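Local coordinates for Alpha/beta hydrolase family protein (PDB 3OOS) that probably acts as a hydrolase of the alpha/beta fold family, with no specific substrate assigned, at residues 15-20 with 51-56; 25-30 with 91-96; 32-37 with 192-197; 76-81 with 106-111. All blocks are in the same frame, centred on the assembly; numbering follows the deposited sequence. Where two conformers were deposited one is given.

Contact 1 of 4, residues 15-20 with 51-56; sequences FEYFLK and SVYLVN
Tyr17 and Val55 bring their backbones together most closely, with CA of Tyr17 4.3 Å from CA of Val55, as suits a non-hydrogen-bonded antiparallel pair. Next to them Phe18 and Leu54 form a hydrogen-bonded pair: Phe18 N donates to Leu54 O, and Leu54 N returns the bond to Phe18 O at 2.8 Å. At the other end of the buried part Asn56 N donates to Glu16 O at 2.9 Å.

One face of the strand pair carries Tyr17, Leu19, Tyr53 and Val55. Tyr17 CG lies between its own N and carbonyl carbon (chi1 70°), and CE1 of the ring meets the edge of the Tyr53 ring, 3.4 Å from CD2. The two planes meet obliquely, 42° apart. Tyr53 also receives a methyl over one face, Leu19 CD1 standing 3.8 Å from the ring centroid and 12° off its normal, a CH-pi contact.

The looser side is at Lys20, which is partly exposed. Its N reaches Val52 O only at 3.2 Å and its extended side chain leads away from 51-56, although Val52 N to Lys20 O stays at 2.9 Å. Strand 13-20 is thus joined to the central sheet by backbone bonds, while side-chain contact between the two strands is mainly apolar and aromatic, the carboxylate of Glu16 being held by Asn62.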
loop_
_atom_site.group_PDB
_atom_site.type_symbol
_atom_site.label_atom_id
_atom_site.label_comp_id
_atom_site.label_asym_id
_atom_site.label_seq_id
_atom_site.Cartn_x
_atom_site.Cartn_y
_atom_site.Cartn_z
ATOM N N PHE A 15 -11.803 4.784 14.429
ATOM C CA PHE A 15 -11.399 4.345 13.099
ATOM C C PHE A 15 -12.420 3.411 12.480
ATOM O O PHE A 15 -12.969 2.534 13.153
ATOM C CB PHE A 15 -10.032 3.644 13.149
ATOM C CG PHE A 15 -8.912 4.532 13.619
ATOM C CD1 PHE A 15 -8.146 5.252 12.708
ATOM C CD2 PHE A 15 -8.630 4.657 14.979
ATOM C CE1 PHE A 15 -7.112 6.082 13.143
ATOM C CE2 PHE A 15 -7.601 5.485 15.424
ATOM C CZ PHE A 15 -6.843 6.200 14.504
ATOM N N GLU A 16 -12.656 3.615 11.189
ATOM C CA GLU A 16 -13.449 2.715 10.375
ATOM C C GLU A 16 -12.525 1.677 9.743
ATOM O O GLU A 16 -11.439 2.011 9.258
ATOM C CB GLU A 16 -14.157 3.513 9.280
ATOM C CG GLU A 16 -15.081 2.688 8.394
ATOM C CD GLU A 16 -15.736 3.528 7.318
ATOM O OE1 GLU A 16 -15.013 4.270 6.613
ATOM O OE2 GLU A 16 -16.974 3.448 7.178
ATOM N N TYR A 17 -12.946 0.417 9.763
ATOM C CA TYR A 17 -12.213 -0.635 9.054
ATOM C C TYR A 17 -13.174 -1.712 8.574
ATOM O O TYR A 17 -14.301 -1.831 9.068
ATOM C CB TYR A 17 -11.105 -1.251 9.928
ATOM C CG TYR A 17 -11.643 -2.094 11.060
ATOM C CD1 TYR A 17 -11.880 -3.467 10.892
ATOM C CD2 TYR A 17 -11.937 -1.521 12.293
ATOM C CE1 TYR A 17 -12.397 -4.235 11.933
ATOM C CE2 TYR A 17 -12.450 -2.280 13.331
ATOM C CZ TYR A 17 -12.674 -3.631 13.148
ATOM O OH TYR A 17 -13.193 -4.369 14.183
ATOM N N PHE A 18 -12.708 -2.508 7.622
ATOM C CA PHE A 18 -13.532 -3.545 7.028
ATOM C C PHE A 18 -12.901 -4.897 7.284
ATOM O O PHE A 18 -11.684 -5.051 7.161
ATOM C CB PHE A 18 -13.731 -3.252 5.534
ATOM C CG PHE A 18 -14.259 -1.867 5.279
ATOM C CD1 PHE A 18 -15.631 -1.629 5.260
ATOM C CD2 PHE A 18 -13.385 -0.791 5.128
ATOM C CE1 PHE A 18 -16.132 -0.341 5.065
ATOM C CE2 PHE A 18 -13.873 0.505 4.932
ATOM C CZ PHE A 18 -15.251 0.729 4.903
ATOM N N LEU A 19 -13.732 -5.863 7.669
ATOM C CA LEU A 19 -13.262 -7.214 7.964
ATOM C C LEU A 19 -13.778 -8.225 6.950
ATOM O O LEU A 19 -14.962 -8.226 6.603
ATOM C CB LEU A 19 -13.689 -7.645 9.374
ATOM C CG LEU A 19 -13.296 -9.077 9.780
ATOM C CD1 LEU A 19 -11.781 -9.212 9.959
ATOM C CD2 LEU A 19 -14.017 -9.505 11.045
ATOM N N LYS A 20 -12.878 -9.084 6.480
ATOM C CA LYS A 20 -13.257 -10.238 5.664
ATOM C C LYS A 20 -12.238 -11.352 5.843
ATOM O O LYS A 20 -11.031 -11.105 5.860
ATOM C CB LYS A 20 -13.375 -9.857 4.182
ATOM C CG LYS A 20 -13.839 -10.995 3.274
ATOM C CD LYS A 20 -13.984 -10.524 1.839
ATOM C CE LYS A 20 -14.194 -11.692 0.884
ATOM N NZ LYS A 20 -14.391 -11.238 -0.519
ATOM N N SER A 51 -7.769 -13.435 8.384
ATOM C CA SER A 51 -8.786 -12.470 8.781
ATOM C C SER A 51 -8.197 -11.106 8.459
ATOM O O SER A 51 -7.260 -10.660 9.127
ATOM C CB SER A 51 -9.089 -12.569 10.275
ATOM O OG SER A 51 -9.656 -13.826 10.607
ATOM N N VAL A 52 -8.724 -10.462 7.423
ATOM C CA VAL A 52 -8.151 -9.206 6.933
ATOM C C VAL A 52 -8.866 -7.981 7.488
ATOM O O VAL A 52 -10.079 -7.840 7.336
ATOM C CB VAL A 52 -8.118 -9.164 5.383
ATOM C CG1 VAL A 52 -7.489 -7.861 4.885
ATOM C CG2 VAL A 52 -7.349 -10.365 4.842
ATOM N N TYR A 53 -8.087 -7.117 8.137
ATOM C CA TYR A 53 -8.559 -5.844 8.669
ATOM C C TYR A 53 -8.099 -4.734 7.736
ATOM O O TYR A 53 -6.936 -4.318 7.772
ATOM C CB TYR A 53 -8.015 -5.625 10.090
ATOM C CG TYR A 53 -8.568 -6.614 11.092
ATOM C CD1 TYR A 53 -8.023 -7.897 11.214
ATOM C CD2 TYR A 53 -9.645 -6.276 11.906
ATOM C CE1 TYR A 53 -8.539 -8.814 12.128
ATOM C CE2 TYR A 53 -10.169 -7.184 12.817
ATOM C CZ TYR A 53 -9.612 -8.448 12.925
ATOM O OH TYR A 53 -10.129 -9.349 13.826
ATOM N N LEU A 54 -9.018 -4.285 6.885
ATOM C CA LEU A 54 -8.748 -3.233 5.908
ATOM C C LEU A 54 -9.082 -1.885 6.539
ATOM O O LEU A 54 -10.253 -1.536 6.687
ATOM C CB LEU A 54 -9.573 -3.471 4.635
ATOM C CG LEU A 54 -9.430 -2.488 3.467
ATOM C CD1 LEU A 54 -8.019 -2.512 2.892
ATOM C CD2 LEU A 54 -10.460 -2.812 2.386
ATOM N N VAL A 55 -8.042 -1.142 6.916
ATOM C CA VAL A 55 -8.192 0.040 7.768
ATOM C C VAL A 55 -8.259 1.365 7.004
ATOM O O VAL A 55 -7.455 1.628 6.105
ATOM C CB VAL A 55 -7.051 0.109 8.820
ATOM C CG1 VAL A 55 -7.199 1.335 9.729
ATOM C CG2 VAL A 55 -7.018 -1.168 9.650
ATOM N N ASN A 56 -9.237 2.187 7.376
ATOM C CA ASN A 56 -9.256 3.599 7.002
ATOM C C ASN A 56 -8.483 4.414 8.039
ATOM O O ASN A 56 -8.864 4.472 9.213
ATOM C CB ASN A 56 -10.700 4.114 6.859
ATOM C CG ASN A 56 -11.264 3.921 5.454
ATOM O OD1 ASN A 56 -12.486 3.867 5.260
ATOM N ND2 ASN A 56 -10.383 3.828 4.472
#

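Contact 2 of 4, residues 25-30 with 91-96; sequences PLCVTH and NKWGFA. With SO4 (sulfate ion), chain B.
The Trp93 indole receives Cys27 CB over one face, 3.5 Å from the centroid of the six-membered ring and 8° off its normal, a CH-pi contact. Cys27 SG is anti to its backbone N (chi1 180°) and comes to the edge of the Phe95 ring, 3.7 Å from CD1, while meeting the indole obliquely. Another part of the Phe95 edge takes the methyl CG2 of Thr29, 3.7 Å from CZ and in the ring plane.

The two strands run parallel. Gly94 N donates almost straight to Pro25 O (177°, 3.0 Å); Cys27 uses both backbone groups, its N binding Gly94 O and its O taking Ala96 N at 2.9 Å. On the face opposite Cys27, Leu26 CD1 lies 3.5 Å from Gly94 C.

His30 NE2 donates at the ring edge, in plane, to sulfate O3 at 2.8 Å. Ser99 OG, Ala100 N and Tyr32 OH bind this ion, probably from the crystallisation liquor, beside the probable nucleophile elbow, consistent with an active site. Sulfur, aromatic and aliphatic groups fill the sheet, Thr29 N and Ala96 O lie buried without partners in the model, and polar donors gather beyond the C-terminal ends of strands 25-28 and 93-98.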
loop_
_atom_site.group_PDB
_atom_site.type_symbol
_atom_site.label_atom_id
_atom_site.label_comp_id
_atom_site.label_asym_id
_atom_site.label_seq_id
_atom_site.Cartn_x
_atom_site.Cartn_y
_atom_site.Cartn_z
ATOM N N PRO A 25 -4.801 -12.974 11.950
ATOM C CA PRO A 25 -5.115 -11.581 11.645
ATOM C C PRO A 25 -4.064 -10.917 10.763
ATOM O O PRO A 25 -2.861 -11.118 10.954
ATOM C CB PRO A 25 -5.176 -10.917 13.027
ATOM C CG PRO A 25 -4.316 -11.776 13.901
ATOM C CD PRO A 25 -4.487 -13.174 13.378
ATOM N N LEU A 26 -4.542 -10.146 9.792
ATOM C CA LEU A 26 -3.679 -9.403 8.889
ATOM C C LEU A 26 -4.253 -8.007 8.704
ATOM O O LEU A 26 -5.391 -7.851 8.257
ATOM C CB LEU A 26 -3.573 -10.113 7.537
ATOM C CG LEU A 26 -2.674 -9.453 6.488
ATOM C CD1 LEU A 26 -1.208 -9.663 6.842
ATOM C CD2 LEU A 26 -2.966 -10.021 5.113
ATOM N N CYS A 27 -3.463 -7.004 9.066
ATOM C CA CYS A 27 -3.817 -5.612 8.832
ATOM C C CYS A 27 -3.376 -5.200 7.430
ATOM O O CYS A 27 -2.244 -5.469 7.022
ATOM C CB CYS A 27 -3.155 -4.715 9.884
ATOM S SG CYS A 27 -3.501 -2.958 9.709
ATOM N N VAL A 28 -4.284 -4.569 6.691
ATOM C CA VAL A 28 -3.976 -4.025 5.370
ATOM C C VAL A 28 -4.428 -2.575 5.323
ATOM O O VAL A 28 -5.554 -2.258 5.697
ATOM C CB VAL A 28 -4.683 -4.801 4.226
ATOM C CG1 VAL A 28 -4.472 -4.098 2.874
ATOM C CG2 VAL A 28 -4.197 -6.245 4.167
ATOM N N THR A 29 -3.543 -1.698 4.869
ATOM C CA THR A 29 -3.928 -0.317 4.600
ATOM C C THR A 29 -2.984 0.289 3.569
ATOM O O THR A 29 -2.083 -0.389 3.073
ATOM C CB THR A 29 -4.037 0.538 5.907
ATOM O OG1 THR A 29 -4.777 1.736 5.644
ATOM C CG2 THR A 29 -2.669 0.888 6.474
ATOM N N HIS A 30 -3.218 1.551 3.237
ATOM C CA HIS A 30 -2.384 2.278 2.302
ATOM C C HIS A 30 -2.095 3.639 2.916
ATOM O O HIS A 30 -2.809 4.075 3.813
ATOM C CB HIS A 30 -3.105 2.435 0.965
ATOM C CG HIS A 30 -2.253 3.031 -0.107
ATOM N ND1 HIS A 30 -2.287 4.372 -0.425
ATOM C CD2 HIS A 30 -1.324 2.475 -0.918
ATOM C CE1 HIS A 30 -1.422 4.613 -1.393
ATOM N NE2 HIS A 30 -0.825 3.477 -1.711
ATOM N N ASN A 91 -2.714 -9.772 20.088
ATOM C CA ASN A 91 -1.344 -9.663 20.579
ATOM C C ASN A 91 -0.359 -9.318 19.458
ATOM O O ASN A 91 0.467 -8.407 19.597
ATOM C CB ASN A 91 -0.936 -10.958 21.289
ATOM C CG ASN A 91 0.424 -10.861 21.942
ATOM O OD1 ASN A 91 1.324 -11.644 21.635
ATOM N ND2 ASN A 91 0.589 -9.895 22.841
ATOM N N LYS A 92 -0.455 -10.065 18.360
ATOM C CA LYS A 92 0.363 -9.826 17.177
ATOM C C LYS A 92 -0.473 -10.039 15.924
ATOM O O LYS A 92 -1.369 -10.884 15.902
ATOM C CB LYS A 92 1.577 -10.764 17.150
ATOM C CG LYS A 92 2.628 -10.474 18.214
ATOM C CD LYS A 92 3.658 -11.590 18.313
ATOM C CE LYS A 92 4.598 -11.591 17.119
ATOM N NZ LYS A 92 5.723 -12.552 17.306
ATOM N N TRP A 93 -0.183 -9.265 14.883
ATOM C CA TRP A 93 -0.813 -9.493 13.581
ATOM C C TRP A 93 0.162 -9.242 12.437
ATOM O O TRP A 93 1.250 -8.697 12.642
ATOM C CB TRP A 93 -2.117 -8.689 13.407
ATOM C CG TRP A 93 -2.033 -7.172 13.484
ATOM C CD1 TRP A 93 -0.911 -6.392 13.628
ATOM C CD2 TRP A 93 -3.137 -6.264 13.376
ATOM N NE1 TRP A 93 -1.260 -5.060 13.636
ATOM C CE2 TRP A 93 -2.619 -4.955 13.481
ATOM C CE3 TRP A 93 -4.520 -6.434 13.206
ATOM C CZ2 TRP A 93 -3.436 -3.819 13.426
ATOM C CZ3 TRP A 93 -5.331 -5.307 13.151
ATOM C CH2 TRP A 93 -4.787 -4.017 13.261
ATOM N N GLY A 94 -0.220 -9.661 11.236
ATOM C CA GLY A 94 0.590 -9.387 10.055
ATOM C C GLY A 94 0.242 -8.014 9.515
ATOM O O GLY A 94 -0.821 -7.468 9.822
ATOM N N PHE A 95 1.148 -7.442 8.732
ATOM C CA PHE A 95 0.827 -6.236 7.987
ATOM C C PHE A 95 1.210 -6.396 6.526
ATOM O O PHE A 95 2.329 -6.793 6.215
ATOM C CB PHE A 95 1.497 -4.984 8.566
ATOM C CG PHE A 95 1.065 -3.716 7.877
ATOM C CD1 PHE A 95 -0.031 -2.999 8.340
ATOM C CD2 PHE A 95 1.712 -3.278 6.723
ATOM C CE1 PHE A 95 -0.453 -1.836 7.684
ATOM C CE2 PHE A 95 1.296 -2.121 6.058
ATOM C CZ PHE A 95 0.211 -1.400 6.541
ATOM N N ALA A 96 0.271 -6.069 5.643
ATOM C CA ALA A 96 0.495 -6.129 4.208
ATOM C C ALA A 96 0.192 -4.782 3.563
ATOM O O ALA A 96 -0.854 -4.177 3.815
ATOM C CB ALA A 96 -0.359 -7.230 3.579
HETATM S S SO4 B . 0.571 4.344 -4.848
HETATM O O1 SO4 B . 0.653 5.785 -5.061
HETATM O O2 SO4 B . 1.285 3.659 -5.918
HETATM O O3 SO4 B . 1.149 4.017 -3.550
HETATM O O4 SO4 B . -0.834 3.940 -4.864
#

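Contact 3 of 4, residues 32-37 with 192-197; sequences YSEYND and SGKTVG. With SO4 (sulfate ion), chain B.
Ser192 OG accepts a hydrogen bond from Asn36 N at 2.9 Å, nearly straight at 166°, and is also bonded to Gly39 O. Its chi1 of 70° sets OG between the serine's own N and carbonyl carbon, where it also lies in the plane of the Tyr35 ring, at the edge.

The short antiparallel pair follows. Glu34 N donates to Lys194 O at 2.9 Å, but the return bond from Lys194 N is weak and bent. Gly193 and Lys194 together face Glu34, a classic beta bulge. Val196 N binds Tyr32 O at 2.9 Å from above the carbonyl plane, and Val196 CG2 packs 3.7 Å from Glu34 CB, the two side chains crossing at about a right angle. Water bridges both faces: one molecule joins Ser33 OG to Thr195 OG1, another donates to Glu34 OE2 (2.7 Å) and to Thr195 O. Glu34 OE1 binds Gly61 N.

At one end Tyr32 OH donates to sulfate O1 at 2.7 Å. Val196 is the N-cap of helix 197-207, against whose Arg199 and Leu200 Tyr32 also packs. This two-stranded antiparallel pair thus ties the loop after strand 25-28 to the region inserted between sheet strands 116-122 and 224-229, where relatives usually carry their lid.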
loop_
_atom_site.group_PDB
_atom_site.type_symbol
_atom_site.label_atom_id
_atom_site.label_comp_id
_atom_site.label_asym_id
_atom_site.label_seq_id
_atom_site.Cartn_x
_atom_site.Cartn_y
_atom_site.Cartn_z
ATOM N N TYR A 32 -2.262 6.709 1.632
ATOM C CA TYR A 32 -3.132 7.831 1.265
ATOM C C TYR A 32 -4.347 7.425 0.436
ATOM O O TYR A 32 -4.629 8.016 -0.605
ATOM C CB TYR A 32 -2.338 8.966 0.586
ATOM C CG TYR A 32 -1.282 8.528 -0.406
ATOM C CD1 TYR A 32 -1.630 8.133 -1.699
ATOM C CD2 TYR A 32 0.069 8.539 -0.060
ATOM C CE1 TYR A 32 -0.660 7.742 -2.614
ATOM C CE2 TYR A 32 1.049 8.152 -0.973
ATOM C CZ TYR A 32 0.675 7.751 -2.244
ATOM O OH TYR A 32 1.637 7.362 -3.152
ATOM N N SER A 33 -5.069 6.421 0.920
ATOM C CA SER A 33 -6.276 5.931 0.253
ATOM C C SER A 33 -7.399 5.705 1.250
ATOM O O SER A 33 -7.154 5.375 2.412
ATOM C CB SER A 33 -6.001 4.615 -0.477
ATOM O OG SER A 33 -4.977 4.759 -1.436
ATOM N N GLU A 34 -8.634 5.871 0.790
ATOM C CA GLU A 34 -9.790 5.542 1.617
ATOM C C GLU A 34 -10.639 4.454 0.978
ATOM O O GLU A 34 -10.852 4.449 -0.230
ATOM C CB GLU A 34 -10.625 6.785 1.944
ATOM C CG GLU A 34 -11.193 7.530 0.740
ATOM C CD GLU A 34 -11.846 8.850 1.115
ATOM O OE1 GLU A 34 -11.991 9.146 2.321
ATOM O OE2 GLU A 34 -12.221 9.597 0.194
ATOM N N TYR A 35 -11.109 3.534 1.812
ATOM C CA TYR A 35 -11.820 2.347 1.368
ATOM C C TYR A 35 -13.296 2.382 1.753
ATOM O O TYR A 35 -13.713 3.159 2.612
ATOM C CB TYR A 35 -11.178 1.101 1.986
ATOM C CG TYR A 35 -9.693 0.965 1.739
ATOM C CD1 TYR A 35 -9.211 0.550 0.498
ATOM C CD2 TYR A 35 -8.771 1.234 2.750
ATOM C CE1 TYR A 35 -7.848 0.413 0.266
ATOM C CE2 TYR A 35 -7.403 1.100 2.529
ATOM C CZ TYR A 35 -6.952 0.689 1.284
ATOM O OH TYR A 35 -5.602 0.545 1.053
ATOM N N ASN A 36 -14.079 1.530 1.098
ATOM C CA ASN A 36 -15.466 1.288 1.481
ATOM C C ASN A 36 -15.728 -0.219 1.492
ATOM O O ASN A 36 -14.797 -1.003 1.296
ATOM C CB ASN A 36 -16.435 2.047 0.564
ATOM C CG ASN A 36 -16.303 1.652 -0.895
ATOM O OD1 ASN A 36 -16.236 0.471 -1.226
ATOM N ND2 ASN A 36 -16.284 2.648 -1.779
ATOM N N ASP A 37 -16.975 -0.626 1.714
ATOM C CA ASP A 37 -17.278 -2.049 1.900
ATOM C C ASP A 37 -17.207 -2.920 0.635
ATOM O O ASP A 37 -17.471 -4.121 0.695
ATOM C CB ASP A 37 -18.595 -2.251 2.669
ATOM C CG ASP A 37 -19.826 -1.815 1.889
ATOM O OD1 ASP A 37 -19.720 -1.434 0.704
ATOM O OD2 ASP A 37 -20.926 -1.869 2.477
ATOM N N SER A 192 -12.182 -0.508 -3.936
ATOM C CA SER A 192 -12.195 0.840 -3.393
ATOM C C SER A 192 -10.759 1.227 -3.049
ATOM O O SER A 192 -9.861 0.378 -3.045
ATOM C CB SER A 192 -13.102 0.929 -2.160
ATOM O OG SER A 192 -12.548 0.241 -1.050
ATOM N N GLY A 193 -10.543 2.510 -2.769
ATOM C CA GLY A 193 -9.215 3.010 -2.432
ATOM C C GLY A 193 -8.919 4.317 -3.139
ATOM O O GLY A 193 -7.902 4.434 -3.829
ATOM N N LYS A 194 -9.817 5.285 -2.956
ATOM C CA LYS A 194 -9.692 6.610 -3.559
ATOM C C LYS A 194 -8.593 7.407 -2.864
ATOM O O LYS A 194 -8.467 7.370 -1.642
ATOM C CB LYS A 194 -11.024 7.360 -3.464
ATOM C CG LYS A 194 -11.355 8.222 -4.674
ATOM C CD LYS A 194 -12.823 8.631 -4.666
ATOM C CE LYS A 194 -13.087 9.750 -3.670
ATOM N NZ LYS A 194 -12.530 11.048 -4.141
ATOM N N THR A 195 -7.798 8.124 -3.652
ATOM C CA THR A 195 -6.712 8.938 -3.108
ATOM C C THR A 195 -7.253 9.984 -2.135
ATOM O O THR A 195 -8.237 10.666 -2.432
ATOM C CB THR A 195 -5.924 9.633 -4.227
ATOM O OG1 THR A 195 -5.433 8.645 -5.135
ATOM C CG2 THR A 195 -4.741 10.406 -3.657
ATOM N N VAL A 196 -6.613 10.087 -0.971
ATOM C CA VAL A 196 -6.949 11.112 0.018
ATOM C C VAL A 196 -5.924 12.244 -0.078
ATOM O O VAL A 196 -4.761 12.076 0.299
ATOM C CB VAL A 196 -7.017 10.531 1.458
ATOM C CG1 VAL A 196 -7.325 11.625 2.473
ATOM C CG2 VAL A 196 -8.074 9.440 1.540
ATOM N N GLY A 197 -6.374 13.389 -0.588
ATOM C CA GLY A 197 -5.509 14.541 -0.854
ATOM C C GLY A 197 -4.678 15.009 0.326
ATOM O O GLY A 197 -3.480 15.257 0.179
HETATM S S SO4 B . 0.571 4.344 -4.848
HETATM O O1 SO4 B . 0.653 5.785 -5.061
HETATM O O2 SO4 B . 1.285 3.659 -5.918
HETATM O O3 SO4 B . 1.149 4.017 -3.550
HETATM O O4 SO4 B . -0.834 3.940 -4.864
HETATM O O HOH W 1 -4.655 6.162 -3.823
HETATM O O HOH W 2 -10.619 11.327 -1.173
#

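Contact 4 of 4, residues 76-81 with 106-111; sequences ETIKDL and LVYATE
Ile78 and Tyr108 carry most of this helix-helix contact, with 95 Å² and 85 Å² buried by the opposite segment; Leu81 adds 35 Å². Ile78 spreads its two branches along the tyrosine. Its CG2, anti to the backbone N, stands over a face of the ring, 4.2 Å from the centroid and 28° off the normal, a CH-pi contact whose nearest ring atom is CD1. The other branch goes to the root of the same side chain: Ile78 CD1 lies 3.6 Å from Tyr108 CB, and it touches Tyr108 CA as closely. On its way there Ile78 CG1 meets Val107 CG1 at 4.1 Å.

Leu81 comes one turn further along helix 74-87 and meets the ring obliquely, its CD1 3.8 Å from Tyr108 CE2. The phenol end of the ring has polar company outside the two segments: Tyr108 OH is hydrogen-bonded to Glu82 OE2 and to the indole NE1 of Trp93, while the ring itself meets that of Phe95.

The segment axes approach to 9.8 Å and are inclined at 77°, a steep crossing that confines the touch to few residues. At the exposed margin Glu111 CB only brushes Ile78 CG2, at 4.3 Å, and the nearby charges of Lys79 and Glu111 are not in contact. Between 76-81 and 106-111 there is no hydrogen bond, and aliphatic groups packed against one tyrosine hold them; just beyond, the Tyr108-Glu82 bond ties the same two helices, and a hydroxyl bonded to both Glu82 and Trp93 should help to fix the ring between helix and sheet.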
loop_
_atom_site.group_PDB
_atom_site.type_symbol
_atom_site.label_atom_id
_atom_site.label_comp_id
_atom_site.label_asym_id
_atom_site.label_seq_id
_atom_site.Cartn_x
_atom_site.Cartn_y
_atom_site.Cartn_z
ATOM N N GLU A 76 3.178 8.260 13.265
ATOM C CA GLU A 76 1.895 8.452 13.956
ATOM C C GLU A 76 0.859 7.447 13.454
ATOM O O GLU A 76 0.021 6.968 14.223
ATOM C CB GLU A 76 1.385 9.889 13.803
ATOM C CG GLU A 76 2.186 10.916 14.617
ATOM C CD GLU A 76 2.130 10.664 16.118
ATOM O OE1 GLU A 76 1.016 10.636 16.676
ATOM O OE2 GLU A 76 3.203 10.499 16.742
ATOM N N THR A 77 0.942 7.120 12.165
ATOM C CA THR A 77 0.108 6.079 11.562
ATOM C C THR A 77 0.318 4.732 12.266
ATOM O O THR A 77 -0.650 4.036 12.601
ATOM C CB THR A 77 0.390 5.942 10.046
ATOM O OG1 THR A 77 0.130 7.193 9.393
ATOM C CG2 THR A 77 -0.471 4.850 9.420
ATOM N N ILE A 78 1.579 4.371 12.498
ATOM C CA ILE A 78 1.892 3.117 13.193
ATOM C C ILE A 78 1.298 3.094 14.606
ATOM O O ILE A 78 0.749 2.075 15.036
ATOM C CB ILE A 78 3.418 2.803 13.201
ATOM C CG1 ILE A 78 3.951 2.662 11.770
ATOM C CG2 ILE A 78 3.719 1.519 13.993
ATOM C CD1 ILE A 78 3.098 1.804 10.844
ATOM N N LYS A 79 1.394 4.220 15.310
ATOM C CA LYS A 79 0.796 4.353 16.638
ATOM C C LYS A 79 -0.723 4.145 16.593
ATOM O O LYS A 79 -1.292 3.515 17.486
ATOM C CB LYS A 79 1.145 5.710 17.249
ATOM C CG LYS A 79 2.637 5.924 17.444
ATOM C CD LYS A 79 2.921 7.316 17.978
ATOM C CE LYS A 79 4.400 7.498 18.269
ATOM N NZ LYS A 79 4.854 6.577 19.346
ATOM N N ASP A 80 -1.363 4.666 15.545
ATOM C CA ASP A 80 -2.803 4.466 15.319
ATOM C C ASP A 80 -3.128 2.993 15.076
ATOM O O ASP A 80 -4.060 2.451 15.676
ATOM C CB ASP A 80 -3.298 5.308 14.136
ATOM C CG ASP A 80 -3.407 6.790 14.465
ATOM O OD1 ASP A 80 -3.222 7.179 15.638
ATOM O OD2 ASP A 80 -3.691 7.571 13.531
ATOM N N LEU A 81 -2.354 2.345 14.205
ATOM C CA LEU A 81 -2.555 0.923 13.920
ATOM C C LEU A 81 -2.331 0.059 15.162
ATOM O O LEU A 81 -3.045 -0.920 15.385
ATOM C CB LEU A 81 -1.665 0.456 12.761
ATOM C CG LEU A 81 -2.003 1.055 11.388
ATOM C CD1 LEU A 81 -0.961 0.650 10.353
ATOM C CD2 LEU A 81 -3.413 0.669 10.927
ATOM N N LEU A 106 7.252 -1.252 5.962
ATOM C CA LEU A 106 8.643 -1.214 6.401
ATOM C C LEU A 106 8.799 -0.381 7.667
ATOM O O LEU A 106 9.543 -0.760 8.568
ATOM C CB LEU A 106 9.560 -0.701 5.285
ATOM C CG LEU A 106 9.607 -1.573 4.020
ATOM C CD1 LEU A 106 10.402 -0.878 2.918
ATOM C CD2 LEU A 106 10.176 -2.978 4.289
ATOM N N VAL A 107 8.087 0.740 7.737
ATOM C CA VAL A 107 8.100 1.573 8.940
ATOM C C VAL A 107 7.417 0.865 10.121
ATOM O O VAL A 107 7.885 0.970 11.248
ATOM C CB VAL A 107 7.525 2.990 8.673
ATOM C CG1 VAL A 107 7.491 3.824 9.954
ATOM C CG2 VAL A 107 8.371 3.697 7.614
ATOM N N TYR A 108 6.340 0.119 9.867
ATOM C CA TYR A 108 5.735 -0.696 10.931
ATOM C C TYR A 108 6.787 -1.640 11.524
ATOM O O TYR A 108 6.919 -1.756 12.751
ATOM C CB TYR A 108 4.529 -1.493 10.409
ATOM C CG TYR A 108 3.441 -1.789 11.438
ATOM C CD1 TYR A 108 3.744 -2.019 12.787
ATOM C CD2 TYR A 108 2.103 -1.861 11.049
ATOM C CE1 TYR A 108 2.737 -2.297 13.720
ATOM C CE2 TYR A 108 1.094 -2.142 11.966
ATOM C CZ TYR A 108 1.412 -2.357 13.295
ATOM O OH TYR A 108 0.396 -2.630 14.189
ATOM N N ALA A 109 7.551 -2.288 10.646
ATOM C CA ALA A 109 8.596 -3.214 11.080
ATOM C C ALA A 109 9.707 -2.512 11.868
ATOM O O ALA A 109 10.152 -3.011 12.902
ATOM C CB ALA A 109 9.163 -3.968 9.887
ATOM N N THR A 110 10.149 -1.350 11.402
ATOM C CA THR A 110 11.257 -0.673 12.079
ATOM C C THR A 110 10.850 -0.053 13.424
ATOM O O THR A 110 11.664 0.026 14.346
ATOM C CB THR A 110 11.953 0.374 11.182
ATOM O OG1 THR A 110 11.016 1.388 10.803
ATOM C CG2 THR A 110 12.538 -0.289 9.928
ATOM N N GLU A 111 9.599 0.383 13.530
ATOM C CA GLU A 111 9.112 0.988 14.768
ATOM C C GLU A 111 8.638 -0.062 15.766
ATOM O O GLU A 111 8.926 0.037 16.962
ATOM C CB GLU A 111 7.972 1.971 14.483
ATOM C CG GLU A 111 8.396 3.231 13.748
ATOM C CD GLU A 111 8.920 4.312 14.677
ATOM O OE1 GLU A 111 8.189 4.711 15.609
ATOM O OE2 GLU A 111 10.059 4.776 14.461
#

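Contacts 1, 2 and 4 are buried, whereas contact 3 is partly exposed. Contacts 1 and 2 belong to one sheet, since strands 51-55 and 25-28 are neighbours in it and Tyr53 N binds Leu26 O; the first is antiparallel and the second parallel. Contact 4 joins two helices that pack on this sheet, and Phe95 CE1 packing on Leu81 CD1 connects it with contact 2. Contact 3, a separate two-stranded pair, shares the sulfate with contact 2 but lies about 8 Å from contact 4 at the nearest atoms. Backbone bonds join all three strand pairs; contacts 1 and 2 add apolar and aromatic packing, contact 3 a serine hydroxyl and waters, while contact 4 is apolar packing between helices.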